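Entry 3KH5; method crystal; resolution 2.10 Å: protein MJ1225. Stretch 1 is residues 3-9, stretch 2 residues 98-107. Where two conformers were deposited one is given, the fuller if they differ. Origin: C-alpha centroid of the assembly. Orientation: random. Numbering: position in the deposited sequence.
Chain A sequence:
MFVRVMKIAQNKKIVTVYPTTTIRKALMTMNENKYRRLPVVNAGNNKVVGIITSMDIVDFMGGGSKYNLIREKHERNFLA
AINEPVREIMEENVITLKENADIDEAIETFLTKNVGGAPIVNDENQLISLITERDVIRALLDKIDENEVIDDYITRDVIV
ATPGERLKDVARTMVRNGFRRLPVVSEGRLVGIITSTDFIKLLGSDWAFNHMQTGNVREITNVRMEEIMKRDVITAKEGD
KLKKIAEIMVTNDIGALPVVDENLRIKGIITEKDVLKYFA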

# COMPACT_ATOMS: atom_id res chain seq x y z
N VAL A 3 1.96 26.29 7.23
CA VAL A 3 3.03 25.27 7.43
C VAL A 3 3.18 24.46 6.14
O VAL A 3 2.46 23.48 5.94
CB VAL A 3 2.71 24.33 8.62
CG1 VAL A 3 3.92 23.46 8.96
CG2 VAL A 3 2.27 25.12 9.85
N ARG A 4 4.12 24.85 5.28
CA ARG A 4 4.23 24.24 3.94
C ARG A 4 4.66 22.78 3.98
O ARG A 4 5.61 22.43 4.69
CB ARG A 4 5.14 25.05 3.01
CG ARG A 4 4.71 26.50 2.88
CD ARG A 4 4.48 26.90 1.44
NE ARG A 4 3.14 27.46 1.30
CZ ARG A 4 2.80 28.72 1.56
NH1 ARG A 4 3.71 29.60 1.96
NH2 ARG A 4 1.54 29.10 1.40
N VAL A 5 3.94 21.94 3.23
CA VAL A 5 4.25 20.51 3.14
C VAL A 5 5.68 20.29 2.66
O VAL A 5 6.34 19.34 3.09
CB VAL A 5 3.28 19.70 2.22
CG1 VAL A 5 1.92 19.56 2.87
CG2 VAL A 5 3.17 20.31 0.82
N MET A 6 6.15 21.18 1.78
CA MET A 6 7.52 21.13 1.29
C MET A 6 8.55 21.16 2.43
O MET A 6 9.65 20.63 2.27
CB MET A 6 7.80 22.27 0.30
CG MET A 6 7.36 21.96 -1.13
SD MET A 6 8.00 20.40 -1.78
CE MET A 6 9.78 20.79 -1.97
N LYS A 7 8.18 21.75 3.56
CA LYS A 7 9.05 21.79 4.75
C LYS A 7 9.29 20.40 5.36
O LYS A 7 10.34 20.16 5.96
CB LYS A 7 8.51 22.75 5.81
CG LYS A 7 9.02 24.19 5.68
CD LYS A 7 8.03 25.09 4.96
CE LYS A 7 8.70 26.39 4.51
NZ LYS A 7 7.68 27.47 4.24
N ILE A 8 8.31 19.51 5.22
CA ILE A 8 8.44 18.13 5.68
C ILE A 8 8.94 17.25 4.56
O ILE A 8 9.66 16.27 4.79
CB ILE A 8 7.09 17.54 6.10
CG1 ILE A 8 6.48 18.34 7.25
CG2 ILE A 8 7.22 16.05 6.47
CD1 ILE A 8 4.96 18.24 7.28
N ALA A 9 8.54 17.61 3.33
CA ALA A 9 8.74 16.76 2.17
C ALA A 9 10.14 16.16 2.14
O ALA A 9 11.14 16.88 2.17
CB ALA A 9 8.45 17.52 0.89
N LYS A 98 0.14 21.02 -4.80
CA LYS A 98 0.95 22.12 -5.33
C LYS A 98 2.13 22.39 -4.41
O LYS A 98 2.03 22.13 -3.21
CB LYS A 98 0.09 23.39 -5.48
CG LYS A 98 -1.04 23.28 -6.51
CD LYS A 98 -0.49 23.22 -7.93
CE LYS A 98 -1.50 22.64 -8.90
NZ LYS A 98 -0.85 22.28 -10.21
N GLU A 99 3.24 22.90 -4.94
CA GLU A 99 4.44 23.10 -4.11
C GLU A 99 4.27 24.11 -2.97
O GLU A 99 5.09 24.16 -2.04
CB GLU A 99 5.73 23.36 -4.94
CG GLU A 99 5.64 24.44 -6.02
CD GLU A 99 6.98 24.66 -6.75
OE1 GLU A 99 8.03 24.16 -6.28
OE2 GLU A 99 6.97 25.34 -7.80
N ASN A 100 3.18 24.89 -3.03
CA ASN A 100 2.84 25.83 -1.96
C ASN A 100 1.70 25.36 -1.04
O ASN A 100 1.15 26.16 -0.28
CB ASN A 100 2.54 27.23 -2.51
CG ASN A 100 1.30 27.27 -3.39
OD1 ASN A 100 1.25 26.67 -4.47
ND2 ASN A 100 0.28 28.00 -2.94
N ALA A 101 1.37 24.07 -1.10
CA ALA A 101 0.35 23.49 -0.23
C ALA A 101 0.86 23.41 1.21
O ALA A 101 2.05 23.17 1.44
CB ALA A 101 -0.02 22.10 -0.72
N ASP A 102 -0.04 23.61 2.17
CA ASP A 102 0.31 23.46 3.58
C ASP A 102 -0.13 22.09 4.09
O ASP A 102 -0.87 21.37 3.42
CB ASP A 102 -0.30 24.57 4.44
CG ASP A 102 -1.73 24.29 4.85
OD1 ASP A 102 -2.50 23.77 4.01
OD2 ASP A 102 -2.08 24.59 6.01
N ILE A 103 0.34 21.76 5.29
CA ILE A 103 0.04 20.49 5.97
C ILE A 103 -1.46 20.16 6.14
O ILE A 103 -1.86 19.00 6.02
CB ILE A 103 0.73 20.49 7.35
CG1 ILE A 103 1.16 19.07 7.76
CG2 ILE A 103 -0.14 21.19 8.42
CD1 ILE A 103 2.06 19.04 9.05
N ASP A 104 -2.25 21.19 6.43
CA ASP A 104 -3.71 21.07 6.59
C ASP A 104 -4.31 20.49 5.34
O ASP A 104 -5.12 19.56 5.40
CB ASP A 104 -4.34 22.45 6.83
CG ASP A 104 -4.39 22.84 8.29
OD1 ASP A 104 -3.54 22.37 9.08
OD2 ASP A 104 -5.29 23.62 8.66
N GLU A 105 -3.91 21.04 4.20
CA GLU A 105 -4.39 20.55 2.92
C GLU A 105 -4.01 19.08 2.72
O GLU A 105 -4.85 18.27 2.33
CB GLU A 105 -3.86 21.40 1.78
CG GLU A 105 -4.64 21.22 0.49
CD GLU A 105 -3.94 21.81 -0.71
OE1 GLU A 105 -2.90 22.48 -0.53
OE2 GLU A 105 -4.43 21.62 -1.84
N ALA A 106 -2.75 18.73 2.99
CA ALA A 106 -2.27 17.35 2.84
C ALA A 106 -3.11 16.40 3.68
O ALA A 106 -3.55 15.35 3.19
CB ALA A 106 -0.80 17.24 3.22
N ILE A 107 -3.35 16.78 4.93
CA ILE A 107 -4.15 15.98 5.85
C ILE A 107 -5.59 15.79 5.34
O ILE A 107 -6.09 14.67 5.33
CB ILE A 107 -4.12 16.56 7.29
CG1 ILE A 107 -2.74 16.30 7.91
CG2 ILE A 107 -5.21 15.94 8.16
CD1 ILE A 107 -2.44 17.12 9.16
O HOH W 1 4.54 23.28 0.28

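The backbones of the two stretches meet at a single beta bridge, in which Arg4 lies beside Asp102 with their CA atoms 4.0 Å apart. Two main-chain hydrogen bonds define it. Val5 N donates to Ala101 O (2.9 Å, N-H...O angle 165°), and Ile103 N donates to Val3 O (2.8 Å, 155°). Each bond joins a neighbour of Arg4 to a neighbour of Asp102, so the central pair is bracketed by two short bonds of good geometry. A CA-H...O contact from Arg4 CA to Ala101 O (3.5 Å, angle at H 136°) adds to the same approach.

Stretch 2 carries its own local bonds next to the bridge. A type I turn runs from Lys98 to Ala101, with Ala101 N bonded to Lys98 O at 2.9 Å. Asp102 then occupies the N-cap of the helix beginning at Ile103: its OD1 accepts from Glu105 N (3.1 Å, 160°), and its OD2 accepts a weak bond from Asp104 N (3.4 Å, 144°). These bonds satisfy amides in the first turn of the helix, which lack acceptors from a preceding turn. Ile103 N, another amide of that turn, finds its acceptor across the interface in Val3 O.

The side-chain hydrogen bonding across the contact comes from Arg4. Its CA-to-CB bond points sideways, but the side chain's end comes nearer, and Arg4 NE donates to Asn100 O (2.9 Å, 155°). Arg4 NH2 also donates to Asn100 O, through a longer, weak bond (3.4 Å, 130°). Asn100 O lies at the guanidinium edge, near its plane, where the N-H groups point. The acceptor is a backbone carbonyl, so this is a charged donor meeting a neutral dipole.

Water 1 bridges the two backbones. It accepts from Met6 N (3.0 Å) and donates to Glu99 O (2.5 Å) and Ala101 O (2.7 Å). Ala101 O therefore receives both this water and Val5 N. Close to the water, Met6 CG lies 3.3 Å from Glu99 O, bringing the base of the methionine side chain against the turn.

Apolar packing completes the interface. Buried Val5 loses 82 Å² to stretch 2, the most of any residue here: its CG1 lies 3.6 Å from Ala106 CB, and its CG2 lies 4.0 Å from Ala101 CB. The side chain of Ile103, also buried, packs against those of two residues of stretch 1: Ile103 CD1 lies 3.5 Å from Ile8 CD1, and Ile103 CG2 lies 4.2 Å from Val3 CB. Altogether 511 Å² is buried, counting both sides.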